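Local coordinates for DNA ligase-like protein Rv0938/MT0965 (Mycobacterium tuberculosis, PDB 4MKY) that probably works with Ku in non-homologous end joining to repair DNA double-strand breaks, this piece being the DNA repair polymerase domain, at residues 53-58 with 65-70. Residues are numbered along the deposited sequence; the frame is centred on the assembly and turned at random.
Sequences TRKRWP and AFFEKQ. With nucleotides of chain J; nucleotides of chain F.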
ATOM      1  N   THR A  53      13.857  -7.862 -12.282  1.00 34.43           N
ATOM      2  CA  THR A  53      13.044  -6.765 -12.804  1.00 34.44           C
ATOM      3  C   THR A  53      13.960  -5.636 -13.280  1.00 35.66           C
ATOM      4  O   THR A  53      14.955  -5.331 -12.622  1.00 35.90           O
ATOM      5  CB  THR A  53      12.078  -6.194 -11.757  1.00 33.75           C
ATOM      6  OG1 THR A  53      11.006  -7.111 -11.545  1.00 33.66           O
ATOM      7  CG2 THR A  53      11.479  -4.916 -12.256  1.00 34.17           C
ATOM      8  N   ARG A  54      13.672  -5.080 -14.455  1.00 35.91           N
ATOM      9  CA  ARG A  54      14.503  -4.019 -15.012  1.00 36.98           C
ATOM     10  C   ARG A  54      13.789  -2.689 -14.995  1.00 37.22           C
ATOM     11  O   ARG A  54      12.614  -2.595 -15.370  1.00 36.49           O
ATOM     12  CB  ARG A  54      14.870  -4.326 -16.474  1.00 38.51           C
ATOM     13  CG  ARG A  54      16.048  -5.279 -16.658  1.00 38.74           C
ATOM     14  CD  ARG A  54      15.703  -6.390 -17.642  1.00 40.35           C
ATOM     15  NE  ARG A  54      14.748  -7.321 -17.044  1.00 39.97           N
ATOM     16  CZ  ARG A  54      13.595  -7.702 -17.592  1.00 39.33           C
ATOM     17  NH1 ARG A  54      13.291  -7.355 -18.816  1.00 39.79           N
ATOM     18  NH2 ARG A  54      12.768  -8.490 -16.915  1.00 38.69           N
ATOM     19  N   LYS A  55      14.527  -1.647 -14.621  1.00 37.13           N
ATOM     20  CA  LYS A  55      14.108  -0.293 -14.942  1.00 37.68           C
ATOM     21  C   LYS A  55      15.052   0.277 -16.000  1.00 38.25           C
ATOM     22  O   LYS A  55      16.245   0.457 -15.759  1.00 38.35           O
ATOM     23  CB  LYS A  55      14.071   0.576 -13.698  1.00 37.08           C
ATOM     24  CG  LYS A  55      13.181   1.795 -13.858  1.00 38.79           C
ATOM     25  CD  LYS A  55      12.890   2.444 -12.522  1.00 39.71           C
ATOM     26  CE  LYS A  55      12.022   3.684 -12.730  1.00 42.89           C
ATOM     27  NZ  LYS A  55      11.781   4.379 -11.418  1.00 42.42           N
ATOM     28  N   ARG A  56      14.533   0.541 -17.189  1.00 39.75           N
ATOM     29  CA  ARG A  56      15.423   0.928 -18.288  1.00 41.04           C
ATOM     30  C   ARG A  56      15.271   2.385 -18.725  1.00 43.16           C
ATOM     31  O   ARG A  56      14.155   2.860 -18.965  1.00 44.06           O
ATOM     32  CB  ARG A  56      15.215  -0.015 -19.467  1.00 42.21           C
ATOM     33  CG  ARG A  56      15.046  -1.474 -19.053  1.00 40.98           C
ATOM     34  CD  ARG A  56      14.641  -2.335 -20.216  1.00 41.77           C
ATOM     35  NE  ARG A  56      15.398  -1.954 -21.405  1.00 43.90           N
ATOM     36  CZ  ARG A  56      15.116  -2.379 -22.629  1.00 44.89           C
ATOM     37  NH1 ARG A  56      14.102  -3.220 -22.819  1.00 44.06           N
ATOM     38  NH2 ARG A  56      15.835  -1.936 -23.651  1.00 46.11           N
ATOM     39  N   TRP A  57      16.398   3.088 -18.844  1.00 43.93           N
ATOM     40  CA  TRP A  57      16.419   4.460 -19.368  1.00 45.04           C
ATOM     41  C   TRP A  57      17.136   4.564 -20.724  1.00 46.42           C
ATOM     42  O   TRP A  57      18.172   5.212 -20.835  1.00 47.11           O
ATOM     43  CB  TRP A  57      17.164   5.360 -18.392  1.00 44.98           C
ATOM     44  CG  TRP A  57      16.415   5.747 -17.162  1.00 44.06           C
ATOM     45  CD1 TRP A  57      15.865   6.974 -16.890  1.00 44.72           C
ATOM     46  CD2 TRP A  57      16.266   4.973 -15.966  1.00 41.88           C
ATOM     47  NE1 TRP A  57      15.339   6.986 -15.620  1.00 43.30           N
ATOM     48  CE2 TRP A  57      15.600   5.786 -15.018  1.00 40.75           C
ATOM     49  CE3 TRP A  57      16.634   3.674 -15.598  1.00 41.12           C
ATOM     50  CZ2 TRP A  57      15.267   5.331 -13.750  1.00 39.03           C
ATOM     51  CZ3 TRP A  57      16.333   3.236 -14.327  1.00 38.71           C
ATOM     52  CH2 TRP A  57      15.627   4.048 -13.427  1.00 38.24           C
ATOM     53  N   PRO A  58      16.562   3.988 -21.774  1.00 47.41           N
ATOM     54  CA  PRO A  58      17.246   3.974 -23.081  1.00 49.73           C
ATOM     55  C   PRO A  58      17.685   5.342 -23.589  1.00 51.47           C
ATOM     56  O   PRO A  58      18.595   5.432 -24.408  1.00 53.39           O
ATOM     57  CB  PRO A  58      16.192   3.418 -24.037  1.00 49.92           C
ATOM     58  CG  PRO A  58      15.170   2.776 -23.176  1.00 49.16           C
ATOM     59  CD  PRO A  58      15.187   3.480 -21.850  1.00 47.57           C
ATOM     60  N   ALA A  65      11.559   6.521 -18.343  1.00 45.07           N
ATOM     61  CA  ALA A  65      12.038   5.164 -18.169  1.00 44.23           C
ATOM     62  C   ALA A  65      10.806   4.294 -18.064  1.00 43.12           C
ATOM     63  O   ALA A  65       9.685   4.798 -18.063  1.00 42.34           O
ATOM     64  CB  ALA A  65      12.867   5.059 -16.891  1.00 42.47           C
ATOM     65  N   PHE A  66      11.008   3.003 -17.852  1.00 41.56           N
ATOM     66  CA  PHE A  66       9.868   2.122 -17.647  1.00 40.84           C
ATOM     67  C   PHE A  66      10.276   0.857 -16.919  1.00 40.20           C
ATOM     68  O   PHE A  66      11.419   0.411 -17.018  1.00 40.03           O
ATOM     69  CB  PHE A  66       9.208   1.780 -18.982  1.00 42.21           C
ATOM     70  CG  PHE A  66      10.142   1.179 -19.996  1.00 42.10           C
ATOM     71  CD1 PHE A  66      10.842   1.992 -20.874  1.00 42.79           C
ATOM     72  CD2 PHE A  66      10.250  -0.196 -20.131  1.00 41.25           C
ATOM     73  CE1 PHE A  66      11.697   1.439 -21.821  1.00 43.29           C
ATOM     74  CE2 PHE A  66      11.091  -0.758 -21.075  1.00 41.92           C
ATOM     75  CZ  PHE A  66      11.846   0.067 -21.901  1.00 42.69           C
ATOM     76  N   PHE A  67       9.376   0.355 -16.088  1.00 39.74           N
ATOM     77  CA  PHE A  67       9.611  -0.900 -15.423  1.00 38.69           C
ATOM     78  C   PHE A  67       9.305  -2.038 -16.382  1.00 39.43           C
ATOM     79  O   PHE A  67       8.243  -2.065 -17.007  1.00 40.20           O
ATOM     80  CB  PHE A  67       8.742  -1.020 -14.166  1.00 37.88           C
ATOM     81  CG  PHE A  67       9.416  -0.509 -12.928  1.00 37.88           C
ATOM     82  CD1 PHE A  67      10.362  -1.289 -12.277  1.00 36.63           C
ATOM     83  CD2 PHE A  67       9.173   0.785 -12.468  1.00 37.30           C
ATOM     84  CE1 PHE A  67      11.052  -0.797 -11.195  1.00 37.01           C
ATOM     85  CE2 PHE A  67       9.802   1.263 -11.344  1.00 38.02           C
ATOM     86  CZ  PHE A  67      10.771   0.490 -10.725  1.00 38.89           C
ATOM     87  N   GLU A  68      10.224  -2.984 -16.488  1.00 38.50           N
ATOM     88  CA  GLU A  68       9.968  -4.159 -17.308  1.00 40.12           C
ATOM     89  C   GLU A  68      10.245  -5.439 -16.526  1.00 38.47           C
ATOM     90  O   GLU A  68      11.305  -5.603 -15.929  1.00 36.47           O
ATOM     91  CB  GLU A  68      10.781  -4.123 -18.616  1.00 40.49           C
ATOM     92  CG  GLU A  68      10.762  -5.411 -19.428  1.00 41.04           C
ATOM     93  CD  GLU A  68      11.501  -5.268 -20.752  1.00 43.36           C
ATOM     94  OE1 GLU A  68      12.491  -4.495 -20.822  1.00 42.98           O
ATOM     95  OE2 GLU A  68      11.040  -5.856 -21.756  1.00 45.04           O
ATOM     96  N   LYS A  69       9.306  -6.370 -16.612  1.00 39.16           N
ATOM     97  CA  LYS A  69       9.432  -7.643 -15.921  1.00 39.16           C
ATOM     98  C   LYS A  69       9.439  -8.765 -16.928  1.00 40.05           C
ATOM     99  O   LYS A  69      10.329  -9.607 -16.936  1.00 39.57           O
ATOM    100  CB  LYS A  69       8.257  -7.849 -14.978  1.00 37.81           C
ATOM    101  CG  LYS A  69       8.348  -7.050 -13.699  1.00 36.78           C
ATOM    102  CD  LYS A  69       7.166  -7.362 -12.791  1.00 35.52           C
ATOM    103  CE  LYS A  69       7.074  -6.342 -11.662  1.00 33.30           C
ATOM    104  NZ  LYS A  69       8.124  -6.618 -10.651  1.00 32.16           N
ATOM    105  N   GLN A  70       8.409  -8.769 -17.760  1.00 41.32           N
ATOM    106  CA  GLN A  70       8.200  -9.816 -18.750  1.00 43.17           C
ATOM    107  C   GLN A  70       9.371  -9.757 -19.712  1.00 43.71           C
ATOM    108  O   GLN A  70       9.925  -8.685 -19.944  1.00 43.70           O
ATOM    109  CB  GLN A  70       6.852  -9.581 -19.455  1.00 43.83           C
ATOM    110  CG  GLN A  70       6.532 -10.506 -20.612  1.00 46.59           C
ATOM    111  CD  GLN A  70       6.223 -11.925 -20.181  1.00 47.25           C
ATOM    112  OE1 GLN A  70       5.753 -12.170 -19.072  1.00 47.89           O
ATOM    113  NE2 GLN A  70       6.465 -12.870 -21.073  1.00 48.81           N
TER
ATOM    114  P    DC J   5       2.041  -2.539 -21.542  1.00 52.56           P
ATOM    115  OP1  DC J   5       1.251  -3.806 -21.585  1.00 52.78           O
ATOM    116  OP2  DC J   5       1.569  -1.389 -20.725  1.00 51.68           O
ATOM    117  O5'  DC J   5       3.529  -2.898 -21.087  1.00 50.65           O
ATOM    118  C5'  DC J   5       4.270  -3.917 -21.789  1.00 50.08           C
ATOM    119  C4'  DC J   5       5.751  -3.767 -21.536  1.00 48.83           C
ATOM    120  O4'  DC J   5       6.278  -2.737 -22.395  1.00 48.32           O
ATOM    121  C3'  DC J   5       6.121  -3.350 -20.109  1.00 48.77           C
ATOM    122  O3'  DC J   5       6.774  -4.433 -19.442  1.00 49.10           O
ATOM    123  C2'  DC J   5       7.087  -2.187 -20.288  1.00 47.75           C
ATOM    124  C1'  DC J   5       7.428  -2.225 -21.765  1.00 47.52           C
ATOM    125  N1   DC J   5       7.728  -0.914 -22.357  1.00 47.04           N
ATOM    126  C2   DC J   5       8.641  -0.851 -23.412  1.00 47.05           C
ATOM    127  O2   DC J   5       9.049  -1.910 -23.915  1.00 47.78           O
ATOM    128  N3   DC J   5       9.024   0.359 -23.884  1.00 47.14           N
ATOM    129  C4   DC J   5       8.542   1.475 -23.328  1.00 47.38           C
ATOM    130  N4   DC J   5       8.963   2.646 -23.809  1.00 48.62           N
ATOM    131  C5   DC J   5       7.640   1.438 -22.226  1.00 47.27           C
ATOM    132  C6   DC J   5       7.263   0.234 -21.777  1.00 47.73           C
TER
ATOM    133  OP3  DG F   1      19.384   3.395 -25.551  1.00 57.61           O
ATOM    134  P    DG F   1      20.073   2.473 -26.493  1.00 57.22           P
ATOM    135  OP1  DG F   1      21.540   2.752 -26.414  1.00 58.36           O
ATOM    136  OP2  DG F   1      19.387   2.495 -27.807  1.00 55.33           O
ATOM    137  O5'  DG F   1      19.788   1.038 -25.868  1.00 55.73           O
ATOM    138  C5'  DG F   1      18.447   0.636 -25.545  1.00 53.10           C
ATOM    139  C4'  DG F   1      18.191  -0.741 -26.107  1.00 50.25           C
ATOM    140  O4'  DG F   1      16.795  -1.074 -25.975  1.00 47.65           O
ATOM    141  C3'  DG F   1      18.468  -0.861 -27.597  1.00 49.28           C
ATOM    142  O3'  DG F   1      18.613  -2.260 -27.816  1.00 49.23           O
ATOM    143  C2'  DG F   1      17.181  -0.329 -28.198  1.00 48.36           C
ATOM    144  C1'  DG F   1      16.114  -0.780 -27.190  1.00 47.31           C
ATOM    145  N9   DG F   1      15.113   0.234 -26.880  1.00 46.78           N
ATOM    146  C8   DG F   1      15.332   1.587 -26.802  1.00 48.03           C
ATOM    147  N7   DG F   1      14.314   2.244 -26.319  1.00 47.74           N
ATOM    148  C5   DG F   1      13.388   1.259 -26.005  1.00 46.64           C
ATOM    149  C6   DG F   1      12.073   1.369 -25.481  1.00 46.65           C
ATOM    150  O6   DG F   1      11.467   2.389 -25.127  1.00 46.83           O
ATOM    151  N1   DG F   1      11.466   0.124 -25.358  1.00 45.35           N
ATOM    152  C2   DG F   1      12.050  -1.074 -25.686  1.00 45.94           C
ATOM    153  N2   DG F   1      11.313  -2.171 -25.452  1.00 46.54           N
ATOM    154  N3   DG F   1      13.271  -1.191 -26.187  1.00 45.76           N
ATOM    155  C4   DG F   1      13.868   0.011 -26.339  1.00 45.92           C
TER
ATOM    156  P    DA J   6       5.909  -5.590 -18.766  1.00 50.43           P
ATOM    157  OP1  DA J   6       6.823  -6.486 -18.001  1.00 51.25           O
ATOM    158  OP2  DA J   6       5.016  -6.165 -19.799  1.00 51.28           O
ATOM    159  O5'  DA J   6       5.018  -4.795 -17.719  1.00 50.31           O
ATOM    160  C5'  DA J   6       5.621  -4.102 -16.632  1.00 50.49           C
ATOM    161  C4'  DA J   6       5.245  -4.794 -15.347  1.00 52.47           C
ATOM    162  O4'  DA J   6       5.732  -4.028 -14.221  1.00 52.00           O
ATOM    163  C3'  DA J   6       3.741  -4.942 -15.128  1.00 54.47           C
ATOM    164  O3'  DA J   6       3.566  -6.099 -14.322  1.00 58.13           O
ATOM    165  C2'  DA J   6       3.415  -3.751 -14.255  1.00 53.95           C
ATOM    166  C1'  DA J   6       4.643  -3.729 -13.364  1.00 52.79           C
ATOM    167  N9   DA J   6       4.918  -2.447 -12.732  1.00 51.85           N
ATOM    168  C8   DA J   6       4.999  -1.219 -13.340  1.00 50.49           C
ATOM    169  N7   DA J   6       5.360  -0.254 -12.533  1.00 49.65           N
ATOM    170  C5   DA J   6       5.549  -0.892 -11.315  1.00 50.27           C
ATOM    171  C6   DA J   6       5.917  -0.416 -10.049  1.00 50.69           C
ATOM    172  N6   DA J   6       6.158   0.869  -9.786  1.00 49.92           N
ATOM    173  N1   DA J   6       6.047  -1.319  -9.050  1.00 52.46           N
ATOM    174  C2   DA J   6       5.801  -2.607  -9.317  1.00 53.88           C
ATOM    175  N3   DA J   6       5.442  -3.176 -10.466  1.00 53.83           N
ATOM    176  C4   DA J   6       5.333  -2.251 -11.438  1.00 52.16           C
TER
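E68 sends CG anti to its backbone N (chi1 170°) and runs on extended, while R54 bends at chi2 and chi3, and the carboxylate and guanidinium come together on one face of the 53-56/66-68 hairpin. R56 NH1 donates to E68 OE1 at 2.9 Å, meeting the syn lone pair of that oxygen, with the guanidinium and carboxylate nearly coplanar. R54 NH1 makes a longer salt bridge to the same OE1 (3.6 Å), and R54 NH2 donates to K69 O at 2.7 Å from above that carbonyl's plane. Two arginines thus share one carboxylate, which should keep it ionised. R56 NH2 hydrogen-bonds Q108 O and lies 2.7 Å from O4' of DG1 of chain F.

The F66 ring, on this same face, lies between R56 CB and the cytosine of DC5 of chain J, whose C5 is 3.4 Å from F66 CG. On the other face the extended K55, a probable substrate-binding residue, lays CD over the F67 ring, 3.8 Å from its centroid, with adenine of DA6 of chain J opposite. Just past strand 66-68, backbone N of K69 and of Q70 both bond OP1 of DA6, each at 2.8 Å, gripping one phosphate oxygen.

Backbone hydrogen bonds run both ways between R54 and E68 in this antiparallel, DNA-binding hairpin; between R56 and F66 the bond from R56 N is sound and the return one from F66 N is weak. Within the chain, 66-68 is an edge strand of a four-stranded sheet; 53-56 continues it to 112-115, and strand 89-95 packs against T53, R54 and K69.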